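Side-chain contacts in DsbA-like disulfide oxidoreductase (Wolbachia endosymbiont of Drosophila melanogaster, PDB 6EEZ), which catalyses thiol-disulfide exchange through a thioredoxin-fold domain and acts as a disulfide isomerase: residues Q57-G62 / Y66-A71; K80-A85 / Q142-S147; L86-L91 / I122-D127. All coordinates share one frame; numbering follows the deposited sequence.

Overall arrangement
All three contacts are apolar between their segments, with no hydrogen bond crossing any of them, but their chemistry changes with depth. Interaction 1, centred about 7 Å from the centre of the chain, seats an isoleucine of helix 52-60 on aromatic residues of strand 65-70. Interactions 2 and 3 both use helix 76-91, through consecutive segments 80-85 and 86-91. Interaction 2, about 10 Å out, sets it against helix 137-154, a methyl meeting alanine and lysine methylenes. Interaction 3, about 17 Å out and partly buried, packs branched aliphatic side chains beside the capped start of helix 126-135. Arg69 NH1 bonds to Ser147 OG, joining interactions 1 and 2, while Met143 packs on Leu86 and Phe90, joining 2 and 3.

Interaction 1: Q57-G62 / Y66-A71; sequences QLINDG and YIFRDA
Across this contact the backbones come nearest at Ile59 and Tyr66, whose CA atoms lie 6.6 Å apart, where the last part of helix 52-60 faces the beginning of strand 65-70. A short turn joins the two: Gly62 leaves helical geometry with a positive phi of 93°, and its N bonds to Ile59 O. Ile59 supplies the helix side. Its CG1 is turned away from its own carbonyl carbon (chi1 -71°), and the extended chain then carries CD1 forward to where it touches both Tyr66 and Phe68. Ile59 CG1 rests 3.6 Å from Tyr66 CB, and Ile59 CD1 lies 3.7 Å from Tyr66 CG, so the isoleucine meets the root of that side chain and the near part of its ring. Ile59 CD1 also reaches Phe68 CZ at 3.5 Å, the two side chains arriving from opposite directions. This helix-to-strand step is the second half of a beta-alpha-beta crossover of the thioredoxin fold, which links the parallel neighbours 36-41 and 65-70. The two rings are not parallel: Tyr66 puts its CD1 over one face of the Phe68 ring, 3.4 Å from the plane and nearer its margin. Two residues on from Ile59, Asp61 OD2 forms a salt bridge with Arg179 of helix 175-185. Phe68 also meets the rings of Tyr96 and His100, extending the aromatic cluster toward helix 96-105.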
loop_
_atom_site.group_PDB
_atom_site.type_symbol
_atom_site.label_atom_id
_atom_site.label_comp_id
_atom_site.label_asym_id
_atom_site.label_seq_id
_atom_site.Cartn_x
_atom_site.Cartn_y
_atom_site.Cartn_z
ATOM N N GLN A 57 -10.312 -5.153 -7.206
ATOM C CA GLN A 57 -10.697 -5.476 -8.570
ATOM C C GLN A 57 -9.541 -5.291 -9.556
ATOM O O GLN A 57 -9.371 -6.108 -10.459
ATOM C CB GLN A 57 -11.915 -4.639 -8.987
ATOM C CG GLN A 57 -13.192 -5.094 -8.287
ATOM C CD GLN A 57 -14.390 -4.207 -8.552
ATOM O OE1 GLN A 57 -14.265 -3.128 -9.113
ATOM N NE2 GLN A 57 -15.565 -4.663 -8.137
ATOM N N LEU A 58 -8.732 -4.247 -9.374
ATOM C CA LEU A 58 -7.629 -3.963 -10.296
ATOM C C LEU A 58 -6.580 -5.057 -10.218
ATOM O O LEU A 58 -6.011 -5.459 -11.233
ATOM C CB LEU A 58 -6.997 -2.612 -9.988
ATOM C CG LEU A 58 -6.162 -1.992 -11.114
ATOM C CD1 LEU A 58 -7.067 -1.586 -12.287
ATOM C CD2 LEU A 58 -5.355 -0.784 -10.572
ATOM N N ILE A 59 -6.341 -5.535 -8.998
ATOM C CA ILE A 59 -5.470 -6.683 -8.757
ATOM C C ILE A 59 -6.055 -7.973 -9.389
ATOM O O ILE A 59 -5.336 -8.720 -10.055
ATOM C CB ILE A 59 -5.225 -6.839 -7.219
ATOM C CG1 ILE A 59 -4.308 -5.704 -6.723
ATOM C CG2 ILE A 59 -4.584 -8.155 -6.877
ATOM C CD1 ILE A 59 -4.058 -5.701 -5.234
ATOM N N ASN A 60 -7.357 -8.209 -9.233
ATOM C CA ASN A 60 -7.965 -9.471 -9.666
ATOM C C ASN A 60 -8.110 -9.541 -11.190
ATOM O O ASN A 60 -8.147 -10.632 -11.748
ATOM C CB ASN A 60 -9.330 -9.677 -8.984
ATOM C CG ASN A 60 -9.861 -11.100 -9.133
ATOM O OD1 ASN A 60 -9.095 -12.077 -9.071
ATOM N ND2 ASN A 60 -11.179 -11.230 -9.331
ATOM N N ASP A 61 -8.181 -8.389 -11.859
ATOM C CA ASP A 61 -8.052 -8.330 -13.329
ATOM C C ASP A 61 -6.890 -9.177 -13.892
ATOM O O ASP A 61 -6.946 -9.624 -15.031
ATOM C CB ASP A 61 -7.846 -6.884 -13.796
ATOM C CG ASP A 61 -9.082 -6.030 -13.631
ATOM O OD1 ASP A 61 -10.123 -6.567 -13.193
ATOM O OD2 ASP A 61 -9.003 -4.821 -13.943
ATOM N N GLY A 62 -5.830 -9.359 -13.103
ATOM C CA GLY A 62 -4.796 -10.338 -13.409
ATOM C C GLY A 62 -3.598 -9.807 -14.191
ATOM O O GLY A 62 -2.667 -10.552 -14.502
ATOM N N TYR A 66 0.902 -5.441 -8.053
ATOM C CA TYR A 66 0.502 -4.341 -7.193
ATOM C C TYR A 66 1.300 -4.385 -5.898
ATOM O O TYR A 66 1.147 -5.299 -5.086
ATOM C CB TYR A 66 -0.983 -4.403 -6.902
ATOM C CG TYR A 66 -1.545 -3.135 -6.258
ATOM C CD1 TYR A 66 -1.364 -2.875 -4.899
ATOM C CD2 TYR A 66 -2.262 -2.218 -7.010
ATOM C CE1 TYR A 66 -1.888 -1.702 -4.302
ATOM C CE2 TYR A 66 -2.781 -1.065 -6.435
ATOM C CZ TYR A 66 -2.596 -0.818 -5.085
ATOM O OH TYR A 66 -3.126 0.317 -4.554
ATOM N N ILE A 67 2.152 -3.385 -5.712
ATOM C CA ILE A 67 2.967 -3.260 -4.510
ATOM C C ILE A 67 2.251 -2.347 -3.514
ATOM O O ILE A 67 1.685 -1.335 -3.907
ATOM C CB ILE A 67 4.358 -2.706 -4.852
ATOM C CG1 ILE A 67 5.043 -3.650 -5.825
ATOM C CG2 ILE A 67 5.207 -2.494 -3.596
ATOM C CD1 ILE A 67 6.335 -3.134 -6.366
ATOM N N PHE A 68 2.276 -2.717 -2.235
ATOM C CA PHE A 68 1.591 -1.971 -1.163
ATOM C C PHE A 68 2.597 -1.200 -0.334
ATOM O O PHE A 68 3.487 -1.795 0.293
ATOM C CB PHE A 68 0.803 -2.906 -0.245
ATOM C CG PHE A 68 -0.259 -3.704 -0.954
ATOM C CD1 PHE A 68 -1.502 -3.150 -1.232
ATOM C CD2 PHE A 68 -0.008 -5.007 -1.345
ATOM C CE1 PHE A 68 -2.493 -3.887 -1.889
ATOM C CE2 PHE A 68 -0.999 -5.763 -2.008
ATOM C CZ PHE A 68 -2.237 -5.183 -2.282
ATOM N N ARG A 69 2.465 0.128 -0.355
ATOM C CA ARG A 69 3.268 0.991 0.501
ATOM C C ARG A 69 2.461 1.588 1.626
ATOM O O ARG A 69 1.635 2.463 1.422
ATOM C CB ARG A 69 3.897 2.098 -0.318
ATOM C CG ARG A 69 4.946 1.563 -1.229
ATOM C CD ARG A 69 6.000 0.837 -0.424
ATOM N NE ARG A 69 7.242 0.833 -1.159
ATOM C CZ ARG A 69 8.268 1.646 -0.960
ATOM N NH1 ARG A 69 8.268 2.535 0.011
ATOM N NH2 ARG A 69 9.325 1.517 -1.730
ATOM N N ASP A 70 2.721 1.076 2.820
ATOM C CA ASP A 70 2.060 1.528 4.027
ATOM C C ASP A 70 2.698 2.845 4.432
ATOM O O ASP A 70 3.861 2.865 4.841
ATOM C CB ASP A 70 2.187 0.472 5.128
ATOM C CG ASP A 70 1.284 -0.721 4.885
ATOM O OD1 ASP A 70 0.049 -0.560 4.980
ATOM O OD2 ASP A 70 1.801 -1.809 4.568
ATOM N N ALA A 71 1.949 3.932 4.286
ATOM C CA ALA A 71 2.489 5.282 4.512
ATOM C C ALA A 71 1.641 6.014 5.528
ATOM O O ALA A 71 0.922 6.953 5.188
ATOM C CB ALA A 71 2.546 6.056 3.218
#

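Interaction 2: K80-A85 / Q142-S147; sequences KAAKSA and QMINNS
Ile144 packs against Ala82 and Lys83 where helices 76-91 and 137-154 approach each other in the helical part of this DsbA-like protein; the CA atoms of Lys83 and Ile144 are 7.9 Å apart. Along the second segment, Met143 comes first: it directs its side chain to Leu86 and Phe90, further along helix 76-91, and its carbonyl oxygen accepts a hydrogen bond from Tyr25 OH. Ile144 then carries the contact alone. With CG1 opposite the carbonyl carbon (chi1 -76°) and the chain extended beyond it, CD1 becomes the single atom that makes the close contacts with segment 80-85. Ile144 CD1 lies 3.9 Å from Ala82 CB and 3.9 Å from Lys83 CG, and it stays close to the lysine methylenes as far as Lys83 CE at 4.1 Å. The two longer side chains cross at about a right angle, the lysine bending at chi2 (-99°) as it passes the methyl, and Lys83 NZ forms a salt bridge with Glu141 OE1. Next, Asn145 turns to Glu141 OE2 through ND2, and Ser147 OG bonds to Arg69 NH1 of strand 65-70, tying this helix to the sheet. Within helix 76-91, Ser84 OG bonds to Lys80 O at 2.7 Å, reaching it from the face of the carbonyl plane opposite to that used by Ser84 N. The apolar contact therefore rests on one methyl against Ala82 and the lysine methylenes, and the pairing of Lys83 with Glu141 of the facing helix probably helps hold those methylenes against Ile144 CD1.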
loop_
_atom_site.group_PDB
_atom_site.type_symbol
_atom_site.label_atom_id
_atom_site.label_comp_id
_atom_site.label_asym_id
_atom_site.label_seq_id
_atom_site.Cartn_x
_atom_site.Cartn_y
_atom_site.Cartn_z
ATOM N N LYS A 80 0.155 2.235 14.085
ATOM C CA LYS A 80 -0.111 0.922 14.666
ATOM C C LYS A 80 -0.639 -0.060 13.634
ATOM O O LYS A 80 -0.151 -1.182 13.528
ATOM C CB LYS A 80 -1.118 1.030 15.799
ATOM C CG LYS A 80 -0.580 1.625 17.066
ATOM C CD LYS A 80 -1.692 1.655 18.082
ATOM C CE LYS A 80 -1.239 2.148 19.440
ATOM N NZ LYS A 80 -2.422 2.310 20.308
ATOM N N ALA A 81 -1.646 0.362 12.882
ATOM C CA ALA A 81 -2.253 -0.518 11.905
ATOM C C ALA A 81 -1.243 -0.808 10.795
ATOM O O ALA A 81 -1.148 -1.933 10.310
ATOM C CB ALA A 81 -3.532 0.086 11.353
ATOM N N ALA A 82 -0.431 0.183 10.450
ATOM C CA ALA A 82 0.594 -0.030 9.441
ATOM C C ALA A 82 1.618 -1.042 9.939
ATOM O O ALA A 82 1.954 -1.979 9.220
ATOM C CB ALA A 82 1.279 1.280 9.062
ATOM N N LYS A 83 2.106 -0.851 11.159
ATOM C CA LYS A 83 3.108 -1.740 11.732
ATOM C C LYS A 83 2.592 -3.180 11.835
ATOM O O LYS A 83 3.328 -4.149 11.616
ATOM C CB LYS A 83 3.525 -1.266 13.133
ATOM C CG LYS A 83 4.264 0.079 13.202
ATOM C CD LYS A 83 5.772 -0.106 13.302
ATOM C CE LYS A 83 6.511 1.220 13.459
ATOM N NZ LYS A 83 7.590 1.151 14.487
ATOM N N SER A 84 1.322 -3.303 12.196
ATOM C CA SER A 84 0.695 -4.599 12.392
ATOM C C SER A 84 0.585 -5.315 11.040
ATOM O O SER A 84 0.870 -6.515 10.929
ATOM C CB SER A 84 -0.681 -4.415 13.054
ATOM O OG SER A 84 -0.584 -3.708 14.295
ATOM N N ALA A 85 0.215 -4.563 10.010
ATOM C CA ALA A 85 0.117 -5.095 8.658
ATOM C C ALA A 85 1.417 -5.758 8.236
ATOM O O ALA A 85 1.423 -6.893 7.760
ATOM C CB ALA A 85 -0.249 -4.000 7.683
ATOM N N GLN A 142 12.115 0.524 9.542
ATOM C CA GLN A 142 12.884 0.942 8.372
ATOM C C GLN A 142 12.008 1.070 7.140
ATOM O O GLN A 142 12.123 2.049 6.389
ATOM C CB GLN A 142 14.020 -0.047 8.097
ATOM C CG GLN A 142 15.007 0.422 7.053
ATOM C CD GLN A 142 16.147 -0.562 6.834
ATOM O OE1 GLN A 142 16.017 -1.497 6.048
ATOM N NE2 GLN A 142 17.277 -0.350 7.526
ATOM N N MET A 143 11.128 0.090 6.941
ATOM C CA MET A 143 10.271 0.079 5.752
ATOM C C MET A 143 9.278 1.228 5.769
ATOM O O MET A 143 8.979 1.805 4.729
ATOM C CB MET A 143 9.519 -1.253 5.627
ATOM C CG MET A 143 10.392 -2.429 5.201
ATOM S SD MET A 143 9.538 -4.033 5.307
ATOM C CE MET A 143 8.424 -3.891 3.914
ATOM N N ILE A 144 8.754 1.556 6.942
ATOM C CA ILE A 144 7.747 2.602 7.036
ATOM C C ILE A 144 8.418 3.966 6.866
ATOM O O ILE A 144 7.876 4.860 6.219
ATOM C CB ILE A 144 6.985 2.529 8.369
ATOM C CG1 ILE A 144 5.972 1.378 8.308
ATOM C CG2 ILE A 144 6.286 3.861 8.679
ATOM C CD1 ILE A 144 5.153 1.193 9.542
ATOM N N ASN A 145 9.602 4.116 7.433
ATOM C CA ASN A 145 10.337 5.356 7.282
ATOM C C ASN A 145 10.685 5.575 5.823
ATOM O O ASN A 145 10.589 6.702 5.311
ATOM C CB ASN A 145 11.606 5.347 8.131
ATOM C CG ASN A 145 11.317 5.559 9.594
ATOM O OD1 ASN A 145 10.283 6.126 9.958
ATOM N ND2 ASN A 145 12.235 5.116 10.450
ATOM N N ASN A 146 11.058 4.497 5.138
ATOM C CA ASN A 146 11.459 4.627 3.750
ATOM C C ASN A 146 10.270 4.999 2.898
ATOM O O ASN A 146 10.416 5.786 1.977
ATOM C CB ASN A 146 12.135 3.350 3.250
ATOM C CG ASN A 146 13.583 3.239 3.717
ATOM O OD1 ASN A 146 14.202 4.229 4.141
ATOM N ND2 ASN A 146 14.135 2.044 3.636
ATOM N N SER A 147 9.081 4.502 3.232
ATOM C CA SER A 147 7.880 4.886 2.484
ATOM C C SER A 147 7.476 6.326 2.757
ATOM O O SER A 147 7.020 7.028 1.847
ATOM C CB SER A 147 6.704 3.972 2.820
ATOM O OG SER A 147 6.909 2.673 2.320
#

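Interaction 3: L86-L91 / I122-D127; sequences LAVYFL and IGIDED
Ile124 and Val88 bury more of their surface here than the other residues, and Leu91 adds a smaller share. Ile124 belongs to the Schellman motif that closes helix 112-121: Gly123, with a positive phi of 101°, is its C-prime residue, and the bonds run from Ile124 N to Val119 O and from Gly123 N to Lys120 O. The turn sets Ile124 down in extended geometry before helix 126-135, its side chain facing helix 76-91. Ile124 CD1 meets both branches of Val88, CG1 at 3.4 Å and CG2 at 3.9 Å. The first distance is tighter than usual carbon contact, so this pair is closely pressed. Val88 has CG1 opposite its backbone N (chi1 166°), and Val88 CG1 also comes within 4.3 Å of CD1 of Ile122, the residue just before Gly123 in the chain. The second branch of Ile124 serves the next turn of the helix, with Ile124 CG2 at 4.2 Å from Leu91 CD1. Around this cluster, Phe99 of helix 96-105 touches Val88 and Ile122, and Phe129 touches Ile124, so the linker lies among several helices. Ala87 O accepts a hydrogen bond from Ser132 OG, a polar tie between helices 76-91 and 126-135. At the N-cap of helix 126-135, Asp125 OD2 takes a weak bond from Asp127 N, 2.8 Å long and bent to 118° at the hydrogen, and accepts another from Asp128 N.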
loop_
_atom_site.group_PDB
_atom_site.type_symbol
_atom_site.label_atom_id
_atom_site.label_comp_id
_atom_site.label_asym_id
_atom_site.label_seq_id
_atom_site.Cartn_x
_atom_site.Cartn_y
_atom_site.Cartn_z
ATOM N N LEU A 86 2.531 -5.067 8.410
ATOM C CA LEU A 86 3.795 -5.660 8.012
ATOM C C LEU A 86 4.183 -6.802 8.960
ATOM O O LEU A 86 4.898 -7.708 8.557
ATOM C CB LEU A 86 4.892 -4.603 7.953
ATOM C CG LEU A 86 4.749 -3.636 6.781
ATOM C CD1 LEU A 86 5.787 -2.514 6.845
ATOM C CD2 LEU A 86 4.892 -4.400 5.483
ATOM N N ALA A 87 3.701 -6.781 10.201
ATOM C CA ALA A 87 4.032 -7.849 11.139
ATOM C C ALA A 87 3.387 -9.159 10.680
ATOM O O ALA A 87 3.937 -10.243 10.879
ATOM C CB ALA A 87 3.588 -7.501 12.535
ATOM N N VAL A 88 2.225 -9.030 10.051
ATOM C CA VAL A 88 1.545 -10.144 9.409
ATOM C C VAL A 88 2.293 -10.602 8.147
ATOM O O VAL A 88 2.486 -11.795 7.916
ATOM C CB VAL A 88 0.090 -9.745 9.050
ATOM C CG1 VAL A 88 -0.547 -10.740 8.080
ATOM C CG2 VAL A 88 -0.734 -9.614 10.314
ATOM N N TYR A 89 2.693 -9.645 7.323
ATOM C CA TYR A 89 3.428 -9.929 6.097
ATOM C C TYR A 89 4.619 -10.848 6.327
ATOM O O TYR A 89 4.837 -11.805 5.587
ATOM C CB TYR A 89 3.902 -8.617 5.472
ATOM C CG TYR A 89 4.850 -8.765 4.314
ATOM C CD1 TYR A 89 4.394 -9.144 3.060
ATOM C CD2 TYR A 89 6.201 -8.484 4.466
ATOM C CE1 TYR A 89 5.258 -9.256 1.986
ATOM C CE2 TYR A 89 7.082 -8.590 3.394
ATOM C CZ TYR A 89 6.605 -8.976 2.155
ATOM O OH TYR A 89 7.486 -9.090 1.098
ATOM N N PHE A 90 5.393 -10.552 7.358
ATOM C CA PHE A 90 6.601 -11.303 7.599
ATOM C C PHE A 90 6.335 -12.679 8.189
ATOM O O PHE A 90 7.180 -13.563 8.068
ATOM C CB PHE A 90 7.528 -10.496 8.498
ATOM C CG PHE A 90 8.247 -9.404 7.764
ATOM C CD1 PHE A 90 9.254 -9.712 6.850
ATOM C CD2 PHE A 90 7.904 -8.082 7.956
ATOM C CE1 PHE A 90 9.919 -8.706 6.154
ATOM C CE2 PHE A 90 8.571 -7.057 7.264
ATOM C CZ PHE A 90 9.572 -7.373 6.362
ATOM N N LEU A 91 5.175 -12.871 8.808
ATOM C CA LEU A 91 4.763 -14.212 9.256
ATOM C C LEU A 91 4.294 -15.048 8.084
ATOM O O LEU A 91 4.651 -16.219 7.951
ATOM C CB LEU A 91 3.635 -14.135 10.282
ATOM C CG LEU A 91 3.960 -13.618 11.676
ATOM C CD1 LEU A 91 2.666 -13.312 12.395
ATOM C CD2 LEU A 91 4.777 -14.633 12.458
ATOM N N ILE A 122 -8.372 -13.395 10.434
ATOM C CA ILE A 122 -7.673 -13.768 9.206
ATOM C C ILE A 122 -6.774 -14.992 9.385
ATOM O O ILE A 122 -6.019 -15.338 8.476
ATOM C CB ILE A 122 -6.838 -12.588 8.666
ATOM C CG1 ILE A 122 -5.703 -12.227 9.627
ATOM C CG2 ILE A 122 -7.745 -11.393 8.427
ATOM C CD1 ILE A 122 -4.748 -11.160 9.059
ATOM N N GLY A 123 -6.850 -15.634 10.547
ATOM C CA GLY A 123 -6.226 -16.931 10.745
ATOM C C GLY A 123 -4.899 -16.948 11.487
ATOM O O GLY A 123 -4.285 -18.010 11.634
ATOM N N ILE A 124 -4.466 -15.789 11.977
ATOM C CA ILE A 124 -3.171 -15.664 12.641
ATOM C C ILE A 124 -3.261 -15.699 14.175
ATOM O O ILE A 124 -4.113 -15.051 14.774
ATOM C CB ILE A 124 -2.474 -14.359 12.168
ATOM C CG1 ILE A 124 -1.796 -14.620 10.824
ATOM C CG2 ILE A 124 -1.420 -13.855 13.175
ATOM C CD1 ILE A 124 -1.430 -13.397 10.090
ATOM N N ASP A 125 -2.365 -16.455 14.805
ATOM C CA ASP A 125 -2.375 -16.628 16.256
ATOM C C ASP A 125 -1.746 -15.436 16.972
ATOM O O ASP A 125 -0.728 -14.903 16.530
ATOM C CB ASP A 125 -1.646 -17.927 16.624
ATOM C CG ASP A 125 -1.116 -17.935 18.052
ATOM O OD1 ASP A 125 -1.832 -18.390 18.973
ATOM O OD2 ASP A 125 0.040 -17.503 18.239
ATOM N N GLU A 126 -2.361 -15.018 18.074
ATOM C CA GLU A 126 -1.910 -13.831 18.798
ATOM C C GLU A 126 -0.422 -13.880 19.134
ATOM O O GLU A 126 0.266 -12.865 19.051
ATOM C CB GLU A 126 -2.719 -13.649 20.084
ATOM C CG GLU A 126 -2.167 -12.593 21.031
ATOM C CD GLU A 126 -3.184 -12.155 22.070
ATOM O OE1 GLU A 126 -2.913 -11.164 22.777
ATOM O OE2 GLU A 126 -4.255 -12.794 22.174
ATOM N N ASP A 127 0.073 -15.058 19.508
ATOM C CA ASP A 127 1.464 -15.202 19.940
ATOM C C ASP A 127 2.442 -15.141 18.763
ATOM O O ASP A 127 3.533 -14.579 18.877
ATOM C CB ASP A 127 1.641 -16.512 20.711
ATOM C CG ASP A 127 1.270 -16.376 22.164
ATOM O OD1 ASP A 127 1.775 -15.438 22.813
ATOM O OD2 ASP A 127 0.464 -17.197 22.655
#